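Undecaprenyl Pyrophosphate Synthase (PDB 2D2R) probably catalyses the magnesium-dependent condensation of isopentenyl diphosphate with an allylic pyrophosphate, building undecaprenyl pyrophosphate. Local coordinates at residues 17-23 with 60-66; 104-110 with 137-143; 148-152 with 174-180. One frame throughout, in Å; residues are numbered along the deposited sequence.

Contact 1 (17-23 with 60-66)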
loop_
_atom_site.group_PDB
_atom_site.type_symbol
_atom_site.label_atom_id
_atom_site.label_comp_id
_atom_site.label_asym_id
_atom_site.label_seq_id
_atom_site.Cartn_x
_atom_site.Cartn_y
_atom_site.Cartn_z
ATOM N N LYS A 17 -10.969 4.754 13.353
ATOM C CA LYS A 17 -12.266 4.965 12.752
ATOM C C LYS A 17 -12.563 3.996 11.614
ATOM O O LYS A 17 -13.693 3.526 11.481
ATOM C CB LYS A 17 -12.390 6.387 12.234
ATOM C CG LYS A 17 -12.367 7.423 13.322
ATOM C CD LYS A 17 -12.570 8.789 12.729
ATOM C CE LYS A 17 -12.758 9.867 13.797
ATOM N NZ LYS A 17 -14.073 9.781 14.528
ATOM N N HIS A 18 -11.549 3.678 10.806
ATOM C CA HIS A 18 -11.755 2.791 9.656
ATOM C C HIS A 18 -10.765 1.638 9.731
ATOM O O HIS A 18 -9.529 1.872 9.704
ATOM C CB HIS A 18 -11.514 3.609 8.369
ATOM C CG HIS A 18 -11.765 2.852 7.102
ATOM N ND1 HIS A 18 -11.714 3.450 5.856
ATOM C CD2 HIS A 18 -12.080 1.552 6.885
ATOM C CE1 HIS A 18 -11.979 2.541 4.928
ATOM N NE2 HIS A 18 -12.205 1.383 5.525
ATOM N N LEU A 19 -11.294 0.415 9.834
ATOM C CA LEU A 19 -10.513 -0.812 9.907
ATOM C C LEU A 19 -10.769 -1.531 8.599
ATOM O O LEU A 19 -11.908 -1.585 8.139
ATOM C CB LEU A 19 -10.966 -1.690 11.081
ATOM C CG LEU A 19 -10.494 -3.159 11.182
ATOM C CD1 LEU A 19 -8.962 -3.246 11.345
ATOM C CD2 LEU A 19 -11.164 -3.863 12.411
ATOM N N ALA A 20 -9.711 -2.073 7.991
ATOM C CA ALA A 20 -9.847 -2.776 6.712
ATOM C C ALA A 20 -9.216 -4.141 6.891
ATOM O O ALA A 20 -8.175 -4.280 7.544
ATOM C CB ALA A 20 -9.106 -2.005 5.602
ATOM N N ILE A 21 -9.825 -5.166 6.322
ATOM C CA ILE A 21 -9.248 -6.457 6.530
ATOM C C ILE A 21 -9.133 -7.304 5.294
ATOM O O ILE A 21 -10.077 -7.385 4.516
ATOM C CB ILE A 21 -10.062 -7.285 7.584
ATOM C CG1 ILE A 21 -10.186 -6.523 8.920
ATOM C CG2 ILE A 21 -9.348 -8.611 7.776
ATOM C CD1 ILE A 21 -11.046 -7.264 9.987
ATOM N N ILE A 22 -7.949 -7.908 5.090
ATOM C CA ILE A 22 -7.769 -8.859 3.977
ATOM C C ILE A 22 -8.033 -10.192 4.744
ATOM O O ILE A 22 -7.263 -10.603 5.611
ATOM C CB ILE A 22 -6.303 -8.781 3.406
ATOM C CG1 ILE A 22 -6.169 -7.437 2.651
ATOM C CG2 ILE A 22 -6.011 -9.970 2.468
ATOM C CD1 ILE A 22 -4.776 -6.965 2.438
ATOM N N MET A 23 -9.168 -10.820 4.450
ATOM C CA MET A 23 -9.561 -12.041 5.145
ATOM C C MET A 23 -8.936 -13.248 4.462
ATOM O O MET A 23 -9.568 -13.914 3.653
ATOM C CB MET A 23 -11.084 -12.155 5.121
ATOM C CG MET A 23 -11.774 -10.890 5.548
ATOM S SD MET A 23 -13.586 -11.013 5.349
ATOM C CE MET A 23 -13.695 -11.000 3.492
ATOM N N LEU A 60 -17.135 1.671 15.743
ATOM C CA LEU A 60 -16.176 1.714 14.643
ATOM C C LEU A 60 -16.982 2.506 13.636
ATOM O O LEU A 60 -18.196 2.356 13.573
ATOM C CB LEU A 60 -15.922 0.308 14.087
ATOM C CG LEU A 60 -14.694 0.112 13.199
ATOM C CD1 LEU A 60 -13.530 -0.422 14.060
ATOM C CD2 LEU A 60 -15.006 -0.885 12.072
ATOM N N GLU A 61 -16.366 3.359 12.853
ATOM C CA GLU A 61 -17.197 4.066 11.911
ATOM C C GLU A 61 -17.245 3.355 10.540
ATOM O O GLU A 61 -18.215 3.516 9.787
ATOM C CB GLU A 61 -16.715 5.517 11.753
ATOM C CG GLU A 61 -16.827 6.368 12.990
ATOM C CD GLU A 61 -16.154 7.746 12.819
ATOM O OE1 GLU A 61 -15.868 8.161 11.649
ATOM O OE2 GLU A 61 -15.910 8.418 13.850
ATOM N N CYS A 62 -16.213 2.546 10.232
ATOM C CA CYS A 62 -16.152 1.885 8.925
ATOM C C CYS A 62 -15.303 0.607 8.962
ATOM O O CYS A 62 -14.257 0.575 9.590
ATOM C CB CYS A 62 -15.568 2.858 7.879
ATOM S SG CYS A 62 -15.790 2.343 6.208
ATOM N N LEU A 63 -15.759 -0.428 8.280
ATOM C CA LEU A 63 -15.057 -1.691 8.228
ATOM C C LEU A 63 -15.120 -2.077 6.760
ATOM O O LEU A 63 -16.216 -2.167 6.191
ATOM C CB LEU A 63 -15.800 -2.741 9.085
ATOM C CG LEU A 63 -15.213 -4.159 9.084
ATOM C CD1 LEU A 63 -13.837 -4.098 9.800
ATOM C CD2 LEU A 63 -16.157 -5.182 9.806
ATOM N N THR A 64 -13.959 -2.285 6.132
ATOM C CA THR A 64 -13.929 -2.657 4.736
ATOM C C THR A 64 -13.264 -4.039 4.668
ATOM O O THR A 64 -12.174 -4.228 5.204
ATOM C CB THR A 64 -13.118 -1.654 3.929
ATOM O OG1 THR A 64 -13.710 -0.365 4.050
ATOM C CG2 THR A 64 -13.112 -2.049 2.481
ATOM N N LEU A 65 -13.914 -4.982 3.976
ATOM C CA LEU A 65 -13.449 -6.364 3.892
ATOM C C LEU A 65 -13.149 -6.760 2.460
ATOM O O LEU A 65 -13.929 -6.481 1.534
ATOM C CB LEU A 65 -14.520 -7.309 4.519
ATOM C CG LEU A 65 -14.815 -7.077 6.011
ATOM C CD1 LEU A 65 -15.962 -7.937 6.463
ATOM C CD2 LEU A 65 -13.580 -7.417 6.865
ATOM N N TYR A 66 -12.003 -7.388 2.255
ATOM C CA TYR A 66 -11.648 -7.728 0.901
ATOM C C TYR A 66 -12.346 -9.029 0.536
ATOM O O TYR A 66 -11.799 -10.123 0.709
ATOM C CB TYR A 66 -10.136 -7.805 0.797
ATOM C CG TYR A 66 -9.564 -7.781 -0.588
ATOM C CD1 TYR A 66 -10.354 -7.510 -1.698
ATOM C CD2 TYR A 66 -8.224 -8.031 -0.782
ATOM C CE1 TYR A 66 -9.815 -7.484 -2.976
ATOM C CE2 TYR A 66 -7.662 -8.021 -2.049
ATOM C CZ TYR A 66 -8.460 -7.740 -3.150
ATOM O OH TYR A 66 -7.875 -7.669 -4.397
#

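Contact 2 (104-110 with 137-143)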
loop_
_atom_site.group_PDB
_atom_site.type_symbol
_atom_site.label_atom_id
_atom_site.label_comp_id
_atom_site.label_asym_id
_atom_site.label_seq_id
_atom_site.Cartn_x
_atom_site.Cartn_y
_atom_site.Cartn_z
ATOM N N ARG A 104 -24.901 0.294 7.724
ATOM C CA ARG A 104 -25.042 0.730 6.339
ATOM C C ARG A 104 -24.205 -0.157 5.411
ATOM O O ARG A 104 -23.095 -0.531 5.774
ATOM C CB ARG A 104 -24.588 2.163 6.206
ATOM C CG ARG A 104 -24.720 2.646 4.826
ATOM C CD ARG A 104 -24.470 4.108 4.734
ATOM N NE ARG A 104 -24.717 4.492 3.364
ATOM C CZ ARG A 104 -24.587 5.725 2.892
ATOM N NH1 ARG A 104 -24.197 6.733 3.694
ATOM N NH2 ARG A 104 -24.876 5.948 1.616
ATOM N N PHE A 105 -24.721 -0.468 4.214
ATOM C CA PHE A 105 -24.001 -1.317 3.290
ATOM C C PHE A 105 -23.425 -0.616 2.075
ATOM O O PHE A 105 -24.077 0.174 1.423
ATOM C CB PHE A 105 -24.896 -2.466 2.817
ATOM C CG PHE A 105 -24.296 -3.289 1.708
ATOM C CD1 PHE A 105 -23.236 -4.172 1.961
ATOM C CD2 PHE A 105 -24.773 -3.167 0.407
ATOM C CE1 PHE A 105 -22.674 -4.914 0.930
ATOM C CE2 PHE A 105 -24.214 -3.904 -0.638
ATOM C CZ PHE A 105 -23.160 -4.782 -0.370
ATOM N N ARG A 106 -22.172 -0.905 1.764
ATOM C CA ARG A 106 -21.582 -0.303 0.588
ATOM C C ARG A 106 -20.692 -1.315 -0.117
ATOM O O ARG A 106 -20.016 -2.087 0.534
ATOM C CB ARG A 106 -20.782 0.929 1.000
ATOM C CG ARG A 106 -20.469 1.889 -0.131
ATOM C CD ARG A 106 -20.360 3.344 0.416
ATOM N NE ARG A 106 -19.471 4.129 -0.428
ATOM C CZ ARG A 106 -19.125 5.391 -0.195
ATOM N NH1 ARG A 106 -19.602 6.037 0.859
ATOM N NH2 ARG A 106 -18.269 5.998 -1.011
ATOM N N ALA A 107 -20.767 -1.348 -1.441
ATOM C CA ALA A 107 -19.929 -2.214 -2.267
ATOM C C ALA A 107 -18.923 -1.347 -3.025
ATOM O O ALA A 107 -19.268 -0.233 -3.466
ATOM C CB ALA A 107 -20.790 -2.958 -3.303
ATOM N N ILE A 108 -17.688 -1.853 -3.167
ATOM C CA ILE A 108 -16.659 -1.193 -3.944
ATOM C C ILE A 108 -16.044 -2.255 -4.826
ATOM O O ILE A 108 -16.048 -3.445 -4.507
ATOM C CB ILE A 108 -15.568 -0.484 -3.054
ATOM C CG1 ILE A 108 -14.793 -1.466 -2.178
ATOM C CG2 ILE A 108 -16.249 0.586 -2.199
ATOM C CD1 ILE A 108 -13.703 -0.770 -1.305
ATOM N N GLY A 109 -15.559 -1.835 -5.975
ATOM C CA GLY A 109 -14.995 -2.776 -6.903
ATOM C C GLY A 109 -15.622 -2.436 -8.226
ATOM O O GLY A 109 -16.417 -1.495 -8.309
ATOM N N ASP A 110 -15.258 -3.181 -9.254
ATOM C CA ASP A 110 -15.795 -2.992 -10.587
ATOM C C ASP A 110 -17.149 -3.738 -10.737
ATOM O O ASP A 110 -17.168 -4.874 -11.226
ATOM C CB ASP A 110 -14.817 -3.585 -11.575
ATOM C CG ASP A 110 -15.123 -3.212 -12.998
ATOM O OD1 ASP A 110 -16.204 -2.623 -13.287
ATOM O OD2 ASP A 110 -14.257 -3.540 -13.834
ATOM N N GLN A 137 -20.317 -0.907 6.657
ATOM C CA GLN A 137 -19.561 -2.111 6.315
ATOM C C GLN A 137 -19.444 -2.004 4.811
ATOM O O GLN A 137 -20.450 -1.843 4.122
ATOM C CB GLN A 137 -20.286 -3.417 6.680
ATOM C CG GLN A 137 -19.437 -4.665 6.361
ATOM C CD GLN A 137 -20.238 -5.861 5.860
ATOM O OE1 GLN A 137 -20.904 -5.804 4.819
ATOM N NE2 GLN A 137 -20.184 -6.944 6.614
ATOM N N VAL A 138 -18.208 -2.070 4.318
ATOM C CA VAL A 138 -17.928 -1.992 2.910
ATOM C C VAL A 138 -17.393 -3.336 2.453
ATOM O O VAL A 138 -16.506 -3.902 3.111
ATOM C CB VAL A 138 -16.858 -0.893 2.611
ATOM C CG1 VAL A 138 -16.708 -0.705 1.095
ATOM C CG2 VAL A 138 -17.238 0.428 3.324
ATOM N N LEU A 139 -17.968 -3.875 1.364
ATOM C CA LEU A 139 -17.447 -5.129 0.823
ATOM C C LEU A 139 -16.801 -4.834 -0.522
ATOM O O LEU A 139 -17.394 -4.202 -1.426
ATOM C CB LEU A 139 -18.528 -6.237 0.658
ATOM C CG LEU A 139 -19.158 -6.861 1.935
ATOM C CD1 LEU A 139 -20.110 -8.051 1.525
ATOM C CD2 LEU A 139 -18.116 -7.334 2.899
ATOM N N ALA A 140 -15.551 -5.268 -0.630
ATOM C CA ALA A 140 -14.790 -5.119 -1.849
ATOM C C ALA A 140 -15.149 -6.313 -2.723
ATOM O O ALA A 140 -14.814 -7.430 -2.386
ATOM C CB ALA A 140 -13.292 -5.143 -1.528
ATOM N N LEU A 141 -15.827 -6.054 -3.831
ATOM C CA LEU A 141 -16.278 -7.086 -4.740
ATOM C C LEU A 141 -15.737 -6.897 -6.126
ATOM O O LEU A 141 -15.955 -5.870 -6.758
ATOM C CB LEU A 141 -17.817 -7.072 -4.770
ATOM C CG LEU A 141 -18.448 -7.288 -3.401
ATOM C CD1 LEU A 141 -19.953 -6.877 -3.453
ATOM C CD2 LEU A 141 -18.327 -8.776 -2.988
ATOM N N ASN A 142 -15.043 -7.913 -6.632
ATOM C CA ASN A 142 -14.386 -7.812 -7.947
ATOM C C ASN A 142 -13.562 -6.518 -7.851
ATOM O O ASN A 142 -13.549 -5.696 -8.756
ATOM C CB ASN A 142 -15.391 -7.670 -9.092
ATOM C CG ASN A 142 -14.751 -7.701 -10.425
ATOM O OD1 ASN A 142 -13.701 -8.351 -10.627
ATOM N ND2 ASN A 142 -15.361 -7.006 -11.390
ATOM N N TYR A 143 -12.878 -6.390 -6.729
ATOM C CA TYR A 143 -12.091 -5.185 -6.425
ATOM C C TYR A 143 -10.591 -5.272 -6.632
ATOM O O TYR A 143 -9.953 -6.265 -6.263
ATOM C CB TYR A 143 -12.314 -4.791 -4.960
ATOM C CG TYR A 143 -11.530 -3.555 -4.562
ATOM C CD1 TYR A 143 -12.064 -2.264 -4.737
ATOM C CD2 TYR A 143 -10.206 -3.666 -4.121
ATOM C CE1 TYR A 143 -11.264 -1.096 -4.473
ATOM C CE2 TYR A 143 -9.415 -2.524 -3.867
ATOM C CZ TYR A 143 -9.926 -1.253 -4.039
ATOM O OH TYR A 143 -9.078 -0.149 -3.809
#

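Contact 3 (148-152 with 174-180)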
loop_
_atom_site.group_PDB
_atom_site.type_symbol
_atom_site.label_atom_id
_atom_site.label_comp_id
_atom_site.label_asym_id
_atom_site.label_seq_id
_atom_site.Cartn_x
_atom_site.Cartn_y
_atom_site.Cartn_z
ATOM N N GLU A 148 -9.478 0.411 -9.475
ATOM C CA GLU A 148 -10.268 1.504 -8.907
ATOM C C GLU A 148 -9.683 2.865 -9.317
ATOM O O GLU A 148 -10.405 3.779 -9.696
ATOM C CB GLU A 148 -10.332 1.429 -7.385
ATOM C CG GLU A 148 -11.201 2.534 -6.718
ATOM C CD GLU A 148 -11.027 2.587 -5.187
ATOM O OE1 GLU A 148 -9.980 2.094 -4.654
ATOM O OE2 GLU A 148 -11.934 3.126 -4.522
ATOM N N LEU A 149 -8.359 3.005 -9.248
ATOM C CA LEU A 149 -7.739 4.261 -9.631
ATOM C C LEU A 149 -7.918 4.542 -11.114
ATOM O O LEU A 149 -8.076 5.715 -11.534
ATOM C CB LEU A 149 -6.248 4.258 -9.240
ATOM C CG LEU A 149 -6.093 4.501 -7.723
ATOM C CD1 LEU A 149 -4.722 3.950 -7.199
ATOM C CD2 LEU A 149 -6.226 6.043 -7.447
ATOM N N SER A 150 -7.886 3.482 -11.926
ATOM C CA SER A 150 -8.070 3.624 -13.360
ATOM C C SER A 150 -9.465 4.139 -13.633
ATOM O O SER A 150 -9.653 4.941 -14.514
ATOM C CB SER A 150 -7.937 2.264 -14.059
ATOM O OG SER A 150 -6.601 1.819 -13.957
ATOM N N ARG A 151 -10.455 3.617 -12.910
ATOM C CA ARG A 151 -11.838 4.051 -13.117
ATOM C C ARG A 151 -12.005 5.472 -12.596
ATOM O O ARG A 151 -12.786 6.254 -13.155
ATOM C CB ARG A 151 -12.814 3.081 -12.428
ATOM C CG ARG A 151 -12.880 1.735 -13.153
ATOM C CD ARG A 151 -13.967 0.777 -12.538
ATOM N NE ARG A 151 -13.569 0.160 -11.262
ATOM C CZ ARG A 151 -13.992 0.548 -10.056
ATOM N NH1 ARG A 151 -14.830 1.552 -9.951
ATOM N NH2 ARG A 151 -13.560 -0.050 -8.933
ATOM N N ALA A 152 -11.242 5.834 -11.563
ATOM C CA ALA A 152 -11.340 7.195 -11.028
ATOM C C ALA A 152 -10.839 8.141 -12.103
ATOM O O ALA A 152 -11.408 9.220 -12.315
ATOM C CB ALA A 152 -10.498 7.323 -9.780
ATOM N N ILE A 174 -9.079 13.111 -6.981
ATOM C CA ILE A 174 -9.041 11.664 -7.174
ATOM C C ILE A 174 -9.746 11.043 -6.014
ATOM O O ILE A 174 -10.612 10.188 -6.184
ATOM C CB ILE A 174 -7.596 11.178 -7.247
ATOM C CG1 ILE A 174 -6.962 11.677 -8.538
ATOM C CG2 ILE A 174 -7.527 9.642 -7.144
ATOM C CD1 ILE A 174 -5.384 11.446 -8.638
ATOM N N SER A 175 -9.446 11.526 -4.817
ATOM C CA SER A 175 -10.035 10.974 -3.616
ATOM C C SER A 175 -11.554 10.935 -3.698
ATOM O O SER A 175 -12.222 9.998 -3.303
ATOM C CB SER A 175 -9.591 11.846 -2.468
ATOM O OG SER A 175 -10.182 11.441 -1.281
ATOM N N ASN A 176 -12.091 11.969 -4.312
ATOM C CA ASN A 176 -13.553 12.083 -4.377
ATOM C C ASN A 176 -14.219 11.389 -5.547
ATOM O O ASN A 176 -15.444 11.406 -5.667
ATOM C CB ASN A 176 -13.813 13.597 -4.117
ATOM C CG ASN A 176 -13.493 13.918 -2.630
ATOM O OD1 ASN A 176 -12.395 14.540 -2.184
ATOM N ND2 ASN A 176 -14.371 13.375 -1.766
ATOM N N ARG A 177 -13.419 10.697 -6.374
ATOM C CA ARG A 177 -13.960 9.910 -7.480
ATOM C C ARG A 177 -13.688 8.407 -7.241
ATOM O O ARG A 177 -14.102 7.587 -8.085
ATOM C CB ARG A 177 -13.331 10.242 -8.835
ATOM C CG ARG A 177 -13.433 11.645 -9.366
ATOM C CD ARG A 177 -14.893 12.085 -9.503
ATOM N NE ARG A 177 -14.973 13.493 -9.931
ATOM C CZ ARG A 177 -15.136 13.897 -11.183
ATOM N NH1 ARG A 177 -15.250 13.008 -12.176
ATOM N NH2 ARG A 177 -15.157 15.205 -11.446
ATOM N N LEU A 178 -12.967 8.049 -6.158
ATOM C CA LEU A 178 -12.677 6.632 -5.850
ATOM C C LEU A 178 -13.975 6.033 -5.327
ATOM O O LEU A 178 -14.829 6.778 -4.885
ATOM C CB LEU A 178 -11.594 6.540 -4.766
ATOM C CG LEU A 178 -10.213 6.921 -5.371
ATOM C CD1 LEU A 178 -9.187 7.043 -4.303
ATOM C CD2 LEU A 178 -9.783 5.831 -6.380
ATOM N N ASP A 179 -14.119 4.714 -5.391
ATOM C CA ASP A 179 -15.342 4.014 -4.884
ATOM C C ASP A 179 -15.578 4.365 -3.414
ATOM O O ASP A 179 -16.700 4.345 -2.915
ATOM C CB ASP A 179 -15.147 2.486 -4.965
ATOM C CG ASP A 179 -14.999 1.968 -6.371
ATOM O OD1 ASP A 179 -14.783 0.735 -6.520
ATOM O OD2 ASP A 179 -15.088 2.740 -7.358
ATOM N N THR A 180 -14.506 4.685 -2.696
ATOM C CA THR A 180 -14.542 4.997 -1.259
ATOM C C THR A 180 -14.788 6.473 -0.942
ATOM O O THR A 180 -14.634 6.889 0.196
ATOM C CB THR A 180 -13.170 4.637 -0.604
ATOM O OG1 THR A 180 -12.147 5.244 -1.401
ATOM C CG2 THR A 180 -12.923 3.130 -0.620
HETATM O O HOH W 1 -13.173 4.422 -8.780
#

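Contact 1 (17-23 with 60-66)
Strand 62-66 runs parallel to strand 18-22, the axes 4.7 Å apart. Just before it, apolar L60 suits a buried end, its CD1 4.1 Å from L19 CB. At the margin E61 OE2 makes a very short salt bridge with K17 NZ (2.4 Å), carboxylate to lysine, while K17 O accepts bonds from E61 N and C62 N (3.0 Å each). C62 sets a small polarisable thiol over the H18 ring face, SG 3.8 Å from the centroid (sulfur-aromatic), and C62 O takes L19 N. L63, on the other face, meets L19 CG through CD1 (3.7 Å). T64, small and polar, hydrogen-bonds H18 NE2 through OG1 (2.7 Å), and its backbone joins L19 O and I21 N. Apolar L65 suits the helix-covered face, CD2 on I21 CB (3.6 Å). Y66 N closes the ladder on I21 O (3.0 Å); its hydroxyl bonds Y143 O. This end nears the probable active site: the I22 side chain is about 4 Å from those of D24 (probably catalytic, Mg2+-binding) and R191 (probably substrate-binding). Strands 188-191 and 136-140 flank the pair, and helix 37-56 covers the face of L19, I21, L63 and L65, with L48 on L65 and T52 on L63, while C55 meets L60.

Contact 2 (104-110 with 137-143)
I108 leads the apolar centre: its CG2 meets V138 CG1 at 3.6 Å, while CG1 lies 4.0 Å from A140 CB and 3.8 Å from Y143 CD1. Branched side chains fill this face well, and small A140 leaves room for the isoleucine. On the other face A107 CB touches L141 CD1 (4.0 Å) and F105 CE1 touches L139 CD1 (4.1 Å), beneath I122 and L125 of helix 116-129. That helix links the two parallel strands as a beta-alpha-beta unit; 104-108 is the outermost strand on this side of the sheet within the chain. The ladder runs from Q137 N to R104 O (2.9 Å), through L139 N to R106 O (2.8 Å) and I108 N to L139 O (2.9 Å), to L141 N on I108 O (2.7 Å). Beyond it G109 adopts phi 132°, psi 180°, where a CB would clash with L141 O. At the polar edge N142, with positive phi, turns the chain and grips D110 twice: D110 N to N142 O at 3.1 Å, and N142 ND2 to D110 O at 2.8 Å.

Contact 3 (148-152 with 174-180)
A152 offers only a methyl, which lets the loop after helix 171-175 come close: A152 CB lies 4.0 Å from R177 O and 3.8 Å from L178 CD2. Beside it L149 pushes CD2 into the hollow between I174 and L178, 3.8 Å from I174 CG2 and 3.7 Å from L178 CD2; L149 and A152, about one helical turn apart, thus both pack on L178 CD2. Leucine, apolar and branched at its end, suits such a notch, since the ends of L149 and L178 reach in although their CA-to-CB bonds point sideways. Farther along, D179 points toward the helix. R151 is long enough to clasp its carboxylate in a bidentate salt bridge, NH1 to D179 OD2 at 2.9 Å and NH2 to D179 OD1 at 2.8 Å; OD1 also accepts a hydrogen bond from G109 N. E148 points toward the loop, its OE2 2.8 Å from D179 N in a weak hydrogen bond and 4.2 Å from D179 OD1, two carboxylates close together beside the R151 guanidinium, while OE1 is held by Y143 and Q205. A water bridges E148 O (3.0 Å) and D179 OD2 (2.9 Å). W204 covers the leucines, and W204 and F153 of the second subunit pack on L149 and I174, so this corner is part of the dimer interface; on the sheet side D179 and T180 rest on I108 of strand 104-108.

Overall arrangement
From the N terminus, contact 1 closes the first loop, bringing strand 62-66 beside strand 18-22 after a largely helical excursion that includes helix 37-56. Contact 2 closes a later one around helix 116-129, and contact 3 a third, between helix 145-158 and the segment after helix 171-175. The three loops follow in series; none nests or crosses. Contacts 1 and 2 nevertheless share a sheet: V138 is probably hydrogen-bonded to L63 and L65, so four strands stand side by side. Contact 3 is joined to contact 2 by Y143 with E148 and G109 with D179, tying the sheet's edge to the dimer-facing helices, while contacts 1 and 3 do not touch.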